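Local atomic coordinates of botulinum neurotoxin type C1 (Clostridium botulinum, PDB entry 3R4S), a protein that enters nerve cells by binding gangliosides through this receptor-binding part of its heavy chain, the whole toxin being a zinc-dependent protease that cleaves proteins of neurotransmitter release. Residues Y29-V33 against I62-N66; R269-F273 against Y403-T407; T327-D331 against T389-R393. All blocks are in the same frame, centred on the assembly; numbering follows the deposited sequence.

From the N terminus, contact 1 comes first: after a short excursion the chain returns in strand 60-64 to pair with strand 32-36, closing a loop of 28 residues in the N-terminal, concanavalin-like half. The chain then enters the C-terminal trefoil half, where contact 2 closes a much longer loop of 129 residues between the 270-275 strand and strand 401-409. Contact 3 is nested inside that loop, tying the segment after strand 317-323 to strand 381-392. Contacts 2 and 3 adjoin, their centres about 10 Å apart, because strands 381-392 and 401-409 are sheet neighbours; Tyr403 N lies 2.9 Å from Tyr390 O. Contact 1 lies about 55 Å from contact 2, centre to centre.

Contact 1: residues Y29-V33 against I62-N66; sequences YNAEV and IVTQN
Two neighbouring strands of an antiparallel sheet in the concanavalin-like, N-terminal half of the receptor-binding region meet here at their ends, the segments running 159° apart. Residues 62-64 are extended, as are Glu32 and Val33, whereas Tyr29 and Asn30 form a turn, Asn30 with positive phi (58°, psi 47°). Ile62 presents its carbonyl to Val33, with a CA-H...O contact of 3.4 Å between Val33 CA and Ile62 O. Val63 faces Val33 in a non-hydrogen-bonded pair, CA atoms 4.6 Å apart; both are t rotamers on the sheet face covered by Leu14 and Leu16 of strand 12-18, and Val63 CG1 also meets Ala31 CB at 3.8 Å. Thr64 and Glu32 form the hydrogen-bonded pair, CA atoms 5.0 Å apart: Thr64 N donates to Glu32 O at 2.7 Å and Glu32 N to Thr64 O at 2.9 Å. Their side chains share the other face, CB to CB 4.3 Å. At Gln65 the strand has ended; its CA-to-CB bond points away from 29-33 and its side chain touches Val70, while its CA packs on Ala31 CB at 3.9 Å. Asn66, chi1 t, is the N-cap of helix 67-73, its OD1 accepting from Ile69 N. Beyond the last bridge a water continues the link, accepting from Asn66 N at 2.7 Å and donating to Tyr29 O at 3.2 Å.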
loop_
_atom_site.group_PDB
_atom_site.type_symbol
_atom_site.label_atom_id
_atom_site.label_comp_id
_atom_site.label_asym_id
_atom_site.label_seq_id
_atom_site.Cartn_x
_atom_site.Cartn_y
_atom_site.Cartn_z
ATOM N N TYR A 29 -5.876 29.867 -2.373
ATOM C CA TYR A 29 -7.116 30.294 -3.018
ATOM C C TYR A 29 -8.305 30.197 -2.072
ATOM O O TYR A 29 -9.426 30.591 -2.408
ATOM C CB TYR A 29 -7.347 29.533 -4.335
ATOM C CG TYR A 29 -6.267 29.860 -5.325
ATOM C CD1 TYR A 29 -6.355 30.989 -6.134
ATOM C CD2 TYR A 29 -5.125 29.085 -5.405
ATOM C CE1 TYR A 29 -5.343 31.305 -7.030
ATOM C CE2 TYR A 29 -4.112 29.399 -6.279
ATOM C CZ TYR A 29 -4.228 30.508 -7.093
ATOM O OH TYR A 29 -3.205 30.809 -7.964
ATOM N N ASN A 30 -8.043 29.688 -0.877
ATOM C CA ASN A 30 -9.021 29.746 0.206
ATOM C C ASN A 30 -10.363 29.084 -0.097
ATOM O O ASN A 30 -11.413 29.674 0.149
ATOM C CB ASN A 30 -9.247 31.207 0.624
ATOM C CG ASN A 30 -8.014 31.817 1.268
ATOM O OD1 ASN A 30 -7.366 31.184 2.108
ATOM N ND2 ASN A 30 -7.677 33.045 0.875
ATOM N N ALA A 31 -10.343 27.866 -0.635
ATOM C CA ALA A 31 -11.593 27.134 -0.785
ATOM C C ALA A 31 -12.202 26.953 0.594
ATOM O O ALA A 31 -11.487 26.841 1.582
ATOM C CB ALA A 31 -11.368 25.776 -1.453
ATOM N N GLU A 32 -13.524 26.936 0.659
ATOM C CA GLU A 32 -14.225 26.655 1.900
ATOM C C GLU A 32 -14.375 25.147 2.056
ATOM O O GLU A 32 -14.701 24.441 1.101
ATOM C CB GLU A 32 -15.605 27.322 1.883
ATOM C CG GLU A 32 -16.560 26.801 2.951
ATOM C CD GLU A 32 -18.015 27.205 2.702
ATOM O OE1 GLU A 32 -18.267 28.087 1.843
ATOM O OE2 GLU A 32 -18.908 26.632 3.375
ATOM N N VAL A 33 -14.128 24.651 3.258
ATOM C CA VAL A 33 -14.204 23.227 3.525
ATOM C C VAL A 33 -15.080 22.979 4.733
ATOM O O VAL A 33 -14.844 23.545 5.796
ATOM C CB VAL A 33 -12.815 22.632 3.834
ATOM C CG1 VAL A 33 -12.920 21.112 4.030
ATOM C CG2 VAL A 33 -11.817 22.984 2.744
ATOM N N ILE A 62 -17.121 18.492 2.168
ATOM C CA ILE A 62 -17.503 19.318 1.037
ATOM C C ILE A 62 -16.508 20.456 0.825
ATOM O O ILE A 62 -16.300 21.274 1.721
ATOM C CB ILE A 62 -18.891 19.925 1.251
ATOM C CG1 ILE A 62 -19.902 18.835 1.603
ATOM C CG2 ILE A 62 -19.326 20.699 0.028
ATOM C CD1 ILE A 62 -21.261 19.379 1.952
ATOM N N VAL A 63 -15.888 20.497 -0.354
ATOM C CA VAL A 63 -14.969 21.581 -0.702
ATOM C C VAL A 63 -15.669 22.513 -1.681
ATOM O O VAL A 63 -16.161 22.070 -2.728
ATOM C CB VAL A 63 -13.683 21.057 -1.363
ATOM C CG1 VAL A 63 -12.757 22.212 -1.720
ATOM C CG2 VAL A 63 -12.971 20.056 -0.453
ATOM N N THR A 64 -15.733 23.797 -1.338
ATOM C CA THR A 64 -16.331 24.794 -2.222
ATOM C C THR A 64 -15.263 25.770 -2.676
ATOM O O THR A 64 -14.791 26.607 -1.904
ATOM C CB THR A 64 -17.487 25.541 -1.549
ATOM O OG1 THR A 64 -18.457 24.591 -1.101
ATOM C CG2 THR A 64 -18.147 26.519 -2.530
ATOM N N GLN A 65 -14.874 25.645 -3.935
ATOM C CA GLN A 65 -13.796 26.453 -4.482
ATOM C C GLN A 65 -14.297 27.816 -4.914
ATOM O O GLN A 65 -15.486 28.006 -5.185
ATOM C CB GLN A 65 -13.176 25.764 -5.694
ATOM C CG GLN A 65 -12.489 24.448 -5.366
ATOM C CD GLN A 65 -12.076 23.709 -6.616
ATOM O OE1 GLN A 65 -10.949 23.859 -7.084
ATOM N NE2 GLN A 65 -13.001 22.928 -7.189
ATOM N N ASN A 66 -13.367 28.759 -4.983
ATOM C CA ASN A 66 -13.598 30.023 -5.652
ATOM C C ASN A 66 -14.002 29.762 -7.107
ATOM O O ASN A 66 -13.283 29.092 -7.843
ATOM C CB ASN A 66 -12.309 30.848 -5.575
ATOM C CG ASN A 66 -12.428 32.172 -6.262
ATOM O OD1 ASN A 66 -12.563 32.238 -7.486
ATOM N ND2 ASN A 66 -12.382 33.250 -5.481
HETATM O O HOH W 1 -10.891 28.225 -4.057
#

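Contact 2: residues R269-F273 against Y403-T407; sequences RQIVF and YLVPT. With SLB (N-acetyl-beta-neuraminic acid), chain C.
Phe273 (chi1 -68°, chi2 -87°) brings the CE2 edge of its ring up to Pro406, CE2 to CD 3.5 Å, with Leu404 O and Pro406 N near the ring plane. Its CB meets Leu404 CD2 at 3.9 Å. The two extended strands, 270-273 and 403-407, cross at 120° with axes 4.7 Å apart at closest approach, so only one direct backbone hydrogen bond joins the two segments: Phe273 N donates to Leu404 O at 2.8 Å, and Val272 CA touches Leu404 O at 3.3 Å. In this trefoil half the crossing joins the 262-267/270-275 hairpin to strand 401-409 of the larger sheet. Val272 (m) sits opposite Val405 (m), CA to CA 4.6 Å, its CG1 4.0 Å from Tyr403 CD1; Ile271 CG2 packs on Pro406 CD at 3.8 Å. A water accepts from Leu404 N and donates to Phe273 O, both at 2.9 Å. The hairpin turn, where Arg269 phi is 69°, lines the sialic acid pocket: Arg269 N donates to O10 of N-acetyl-beta-neuraminic acid at 2.9 Å, and Ala266 O, Ser268 N and Tyr286 OH also bond the sugar.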
loop_
_atom_site.group_PDB
_atom_site.type_symbol
_atom_site.label_atom_id
_atom_site.label_comp_id
_atom_site.label_asym_id
_atom_site.label_seq_id
_atom_site.Cartn_x
_atom_site.Cartn_y
_atom_site.Cartn_z
ATOM N N ARG A 269 10.684 -26.883 15.081
ATOM C CA ARG A 269 11.455 -25.649 15.125
ATOM C C ARG A 269 11.976 -25.196 13.763
ATOM O O ARG A 269 12.774 -24.255 13.679
ATOM C CB ARG A 269 12.601 -25.757 16.122
ATOM C CG ARG A 269 12.138 -25.795 17.564
ATOM C CD ARG A 269 13.330 -25.917 18.485
ATOM N NE ARG A 269 12.924 -25.893 19.883
ATOM C CZ ARG A 269 13.763 -25.668 20.887
ATOM N NH1 ARG A 269 15.050 -25.442 20.637
ATOM N NH2 ARG A 269 13.315 -25.659 22.136
ATOM N N GLN A 270 11.532 -25.870 12.707
ATOM C CA GLN A 270 11.779 -25.403 11.352
ATOM C C GLN A 270 10.522 -24.701 10.849
ATOM O O GLN A 270 9.443 -25.293 10.820
ATOM C CB GLN A 270 12.126 -26.559 10.420
ATOM C CG GLN A 270 12.307 -26.131 8.959
ATOM C CD GLN A 270 13.256 -24.945 8.822
ATOM O OE1 GLN A 270 12.901 -23.898 8.267
ATOM N NE2 GLN A 270 14.459 -25.094 9.353
ATOM N N ILE A 271 10.653 -23.434 10.464
ATOM C CA ILE A 271 9.525 -22.728 9.851
ATOM C C ILE A 271 9.232 -23.321 8.490
ATOM O O ILE A 271 10.150 -23.629 7.722
ATOM C CB ILE A 271 9.798 -21.230 9.701
ATOM C CG1 ILE A 271 9.996 -20.605 11.079
ATOM C CG2 ILE A 271 8.644 -20.558 8.961
ATOM C CD1 ILE A 271 10.413 -19.153 11.034
ATOM N N VAL A 272 7.948 -23.505 8.207
ATOM C CA VAL A 272 7.515 -24.033 6.919
ATOM C C VAL A 272 6.318 -23.236 6.428
ATOM O O VAL A 272 5.605 -22.625 7.222
ATOM C CB VAL A 272 7.119 -25.529 7.017
ATOM C CG1 VAL A 272 8.278 -26.345 7.565
ATOM C CG2 VAL A 272 5.881 -25.701 7.899
ATOM N N PHE A 273 6.094 -23.250 5.123
ATOM C CA PHE A 273 4.971 -22.530 4.552
ATOM C C PHE A 273 3.883 -23.485 4.091
ATOM O O PHE A 273 4.131 -24.387 3.291
ATOM C CB PHE A 273 5.438 -21.636 3.398
ATOM C CG PHE A 273 6.295 -20.480 3.839
ATOM C CD1 PHE A 273 5.720 -19.283 4.235
ATOM C CD2 PHE A 273 7.672 -20.593 3.861
ATOM C CE1 PHE A 273 6.511 -18.215 4.648
ATOM C CE2 PHE A 273 8.474 -19.529 4.273
ATOM C CZ PHE A 273 7.891 -18.341 4.666
ATOM N N TYR A 403 9.791 -29.493 1.991
ATOM C CA TYR A 403 9.038 -28.416 2.623
ATOM C C TYR A 403 9.444 -27.082 2.012
ATOM O O TYR A 403 10.592 -26.897 1.611
ATOM C CB TYR A 403 9.297 -28.366 4.132
ATOM C CG TYR A 403 8.872 -29.607 4.893
ATOM C CD1 TYR A 403 7.595 -29.711 5.437
ATOM C CD2 TYR A 403 9.748 -30.670 5.069
ATOM C CE1 TYR A 403 7.199 -30.843 6.136
ATOM C CE2 TYR A 403 9.368 -31.805 5.766
ATOM C CZ TYR A 403 8.094 -31.888 6.293
ATOM O OH TYR A 403 7.699 -33.011 6.976
ATOM N N LEU A 404 8.493 -26.154 1.953
ATOM C CA LEU A 404 8.775 -24.787 1.525
ATOM C C LEU A 404 9.168 -24.008 2.773
ATOM O O LEU A 404 8.365 -23.874 3.692
ATOM C CB LEU A 404 7.533 -24.174 0.863
ATOM C CG LEU A 404 7.658 -22.775 0.238
ATOM C CD1 LEU A 404 8.726 -22.753 -0.847
ATOM C CD2 LEU A 404 6.320 -22.350 -0.332
ATOM N N VAL A 405 10.403 -23.505 2.809
ATOM C CA VAL A 405 10.970 -22.940 4.030
ATOM C C VAL A 405 11.661 -21.604 3.759
ATOM O O VAL A 405 12.145 -21.379 2.651
ATOM C CB VAL A 405 12.014 -23.902 4.648
ATOM C CG1 VAL A 405 11.367 -25.245 4.963
ATOM C CG2 VAL A 405 13.211 -24.102 3.701
ATOM N N PRO A 406 11.705 -20.712 4.771
ATOM C CA PRO A 406 12.489 -19.490 4.582
ATOM C C PRO A 406 13.968 -19.815 4.669
ATOM O O PRO A 406 14.370 -20.727 5.410
ATOM C CB PRO A 406 12.053 -18.609 5.762
ATOM C CG PRO A 406 11.729 -19.580 6.846
ATOM C CD PRO A 406 11.133 -20.798 6.130
ATOM N N THR A 407 14.778 -19.095 3.904
ATOM C CA THR A 407 16.218 -19.349 3.879
ATOM C C THR A 407 17.019 -18.060 3.896
ATOM O O THR A 407 16.480 -16.964 3.654
ATOM C CB THR A 407 16.646 -20.086 2.593
ATOM O OG1 THR A 407 16.329 -19.271 1.453
ATOM C CG2 THR A 407 15.944 -21.446 2.468
HETATM C C1 SLB C . 2.010 -29.885 15.784
HETATM C C2 SLB C . 2.894 -28.890 16.486
HETATM C C3 SLB C . 3.032 -27.639 15.609
HETATM C C4 SLB C . 4.025 -26.653 16.216
HETATM C C5 SLB C . 5.361 -27.341 16.382
HETATM C C6 SLB C . 5.192 -28.589 17.255
HETATM C C7 SLB C . 6.517 -29.337 17.280
HETATM C C8 SLB C . 6.499 -30.452 18.338
HETATM C C9 SLB C . 7.840 -31.176 18.414
HETATM C C10 SLB C . 7.403 -26.055 16.834
HETATM C C11 SLB C . 8.062 -25.119 17.798
HETATM N N5 SLB C . 6.171 -26.430 17.180
HETATM O O1A SLB C . 2.461 -30.555 14.826
HETATM O O1B SLB C . 0.829 -29.986 16.184
HETATM O O2 SLB C . 2.248 -28.540 17.714
HETATM O O4 SLB C . 4.195 -25.518 15.360
HETATM O O6 SLB C . 4.169 -29.485 16.776
HETATM O O7 SLB C . 6.708 -29.876 15.958
HETATM O O8 SLB C . 6.176 -29.914 19.629
HETATM O O9 SLB C . 7.868 -32.175 17.387
HETATM O O10 SLB C . 7.957 -26.438 15.808
HETATM O O HOH W 2 5.941 -26.673 3.140
#

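Contact 3: residues T327-D331 against T389-R393; sequences TMYAD and TYRFR
The irregular segment 327-331 runs obliquely past the end of strand 381-392 in the trefoil half, the end-to-end directions of 328-331 and 389-392 lying 115° apart, with Ala330 CA 4.7 Å from Tyr390 CA and Tyr329 CA 5.3 Å from Arg391 CA. One direct backbone bond joins them: Arg391 N donates to Tyr329 O at 2.7 Å, nearly straight at 175°. Water serves the neighbouring groups. One molecule accepts from Tyr329 N (3.0 Å) and donates to Arg391 O (2.7 Å); another accepts from Asp331 N (2.9 Å) and donates to Thr389 O (3.1 Å). Arg391 (chi1 -72°, chi2 -102°) swings its guanidinium edge to Asp331 (chi1 -79°), forming a salt bridge of 2.8 Å from NE to OD2, with weak bonds from NH2 to OD1 (3.5 Å) and OD2 (3.4 Å). Asp331 OD1 also accepts from Asn402 ND2, and Arg391 NH1 donates to Arg400 O. Inward, Met328, m at all three chi angles, places CE over the Tyr390 face, 3.7 Å from its centroid, a CH-pi contact; SD lies 4.7 Å from the Phe392 centroid, a Met-aromatic contact. Direct bond, water bridges and salt bridge thus satisfy the polar groups, holding an irregular loop to the strand without regular sheet pairing, while Met328 packs on the buried side.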
loop_
_atom_site.group_PDB
_atom_site.type_symbol
_atom_site.label_atom_id
_atom_site.label_comp_id
_atom_site.label_asym_id
_atom_site.label_seq_id
_atom_site.Cartn_x
_atom_site.Cartn_y
_atom_site.Cartn_z
ATOM N N THR A 327 23.811 -28.134 6.790
ATOM C CA THR A 327 23.776 -28.423 5.364
ATOM C C THR A 327 22.337 -28.540 4.900
ATOM O O THR A 327 21.501 -29.088 5.602
ATOM C CB THR A 327 24.484 -29.746 5.068
ATOM O OG1 THR A 327 25.795 -29.707 5.643
ATOM C CG2 THR A 327 24.582 -29.980 3.558
ATOM N N MET A 328 22.050 -28.013 3.719
ATOM C CA MET A 328 20.721 -28.114 3.141
ATOM C C MET A 328 20.726 -29.111 1.985
ATOM O O MET A 328 21.753 -29.315 1.351
ATOM C CB MET A 328 20.248 -26.731 2.672
ATOM C CG MET A 328 19.925 -25.788 3.809
ATOM S SD MET A 328 18.264 -26.070 4.456
ATOM C CE MET A 328 17.301 -24.986 3.398
ATOM N N TYR A 329 19.576 -29.729 1.729
ATOM C CA TYR A 329 19.450 -30.730 0.676
ATOM C C TYR A 329 18.266 -30.371 -0.198
ATOM O O TYR A 329 17.191 -30.061 0.308
ATOM C CB TYR A 329 19.247 -32.132 1.272
ATOM C CG TYR A 329 20.320 -32.512 2.269
ATOM C CD1 TYR A 329 21.445 -33.226 1.871
ATOM C CD2 TYR A 329 20.222 -32.132 3.603
ATOM C CE1 TYR A 329 22.444 -33.554 2.778
ATOM C CE2 TYR A 329 21.216 -32.456 4.521
ATOM C CZ TYR A 329 22.323 -33.168 4.102
ATOM O OH TYR A 329 23.309 -33.495 5.006
ATOM N N ALA A 330 18.467 -30.411 -1.509
ATOM C CA ALA A 330 17.406 -30.110 -2.459
ATOM C C ALA A 330 17.393 -31.156 -3.568
ATOM O O ALA A 330 18.440 -31.680 -3.943
ATOM C CB ALA A 330 17.598 -28.715 -3.046
ATOM N N ASP A 331 16.203 -31.449 -4.086
ATOM C CA ASP A 331 16.032 -32.455 -5.135
ATOM C C ASP A 331 17.011 -32.308 -6.292
ATOM O O ASP A 331 17.709 -33.262 -6.643
ATOM C CB ASP A 331 14.592 -32.467 -5.655
ATOM C CG ASP A 331 13.654 -33.198 -4.728
ATOM O OD1 ASP A 331 12.434 -33.232 -5.000
ATOM O OD2 ASP A 331 14.154 -33.748 -3.725
ATOM N N THR A 389 12.283 -24.773 -1.688
ATOM C CA THR A 389 11.835 -26.109 -1.316
ATOM C C THR A 389 13.032 -27.008 -1.037
ATOM O O THR A 389 13.842 -27.252 -1.921
ATOM C CB THR A 389 10.982 -26.718 -2.432
ATOM O OG1 THR A 389 9.803 -25.925 -2.599
ATOM C CG2 THR A 389 10.582 -28.166 -2.096
ATOM N N TYR A 390 13.150 -27.480 0.201
ATOM C CA TYR A 390 14.276 -28.326 0.591
ATOM C C TYR A 390 13.846 -29.574 1.370
ATOM O O TYR A 390 12.722 -29.652 1.876
ATOM C CB TYR A 390 15.301 -27.508 1.380
ATOM C CG TYR A 390 15.831 -26.329 0.595
ATOM C CD1 TYR A 390 16.963 -26.450 -0.197
ATOM C CD2 TYR A 390 15.179 -25.096 0.629
ATOM C CE1 TYR A 390 17.441 -25.373 -0.932
ATOM C CE2 TYR A 390 15.651 -24.011 -0.104
ATOM C CZ TYR A 390 16.783 -24.156 -0.876
ATOM O OH TYR A 390 17.257 -23.092 -1.594
ATOM N N ARG A 391 14.747 -30.547 1.456
ATOM C CA ARG A 391 14.439 -31.838 2.079
ATOM C C ARG A 391 14.804 -31.861 3.561
ATOM O O ARG A 391 15.943 -31.601 3.928
ATOM C CB ARG A 391 15.173 -32.965 1.350
ATOM C CG ARG A 391 14.625 -33.280 -0.027
ATOM C CD ARG A 391 13.758 -34.538 0.007
ATOM N NE ARG A 391 13.113 -34.768 -1.279
ATOM C CZ ARG A 391 12.087 -35.588 -1.481
ATOM N NH1 ARG A 391 11.562 -36.283 -0.473
ATOM N NH2 ARG A 391 11.580 -35.709 -2.704
ATOM N N PHE A 392 13.829 -32.175 4.407
ATOM C CA PHE A 392 14.045 -32.257 5.847
ATOM C C PHE A 392 13.389 -33.516 6.408
ATOM O O PHE A 392 12.533 -34.132 5.769
ATOM C CB PHE A 392 13.396 -31.075 6.584
ATOM C CG PHE A 392 13.977 -29.723 6.261
ATOM C CD1 PHE A 392 14.944 -29.153 7.085
ATOM C CD2 PHE A 392 13.518 -28.998 5.174
ATOM C CE1 PHE A 392 15.460 -27.891 6.805
ATOM C CE2 PHE A 392 14.023 -27.736 4.894
ATOM C CZ PHE A 392 14.993 -27.183 5.702
ATOM N N ARG A 393 13.774 -33.864 7.631
ATOM C CA ARG A 393 13.027 -34.808 8.442
ATOM C C ARG A 393 12.474 -34.011 9.612
ATOM O O ARG A 393 13.213 -33.626 10.513
ATOM C CB ARG A 393 13.931 -35.925 8.972
ATOM C CG ARG A 393 14.540 -36.814 7.897
ATOM C CD ARG A 393 15.325 -37.987 8.522
ATOM N NE ARG A 393 15.833 -38.879 7.482
ATOM C CZ ARG A 393 17.035 -38.773 6.929
ATOM N NH1 ARG A 393 17.870 -37.818 7.319
ATOM N NH2 ARG A 393 17.402 -39.624 5.985
HETATM O O HOH W 3 17.486 -29.365 3.874
HETATM O O HOH W 4 13.855 -30.187 -2.948
#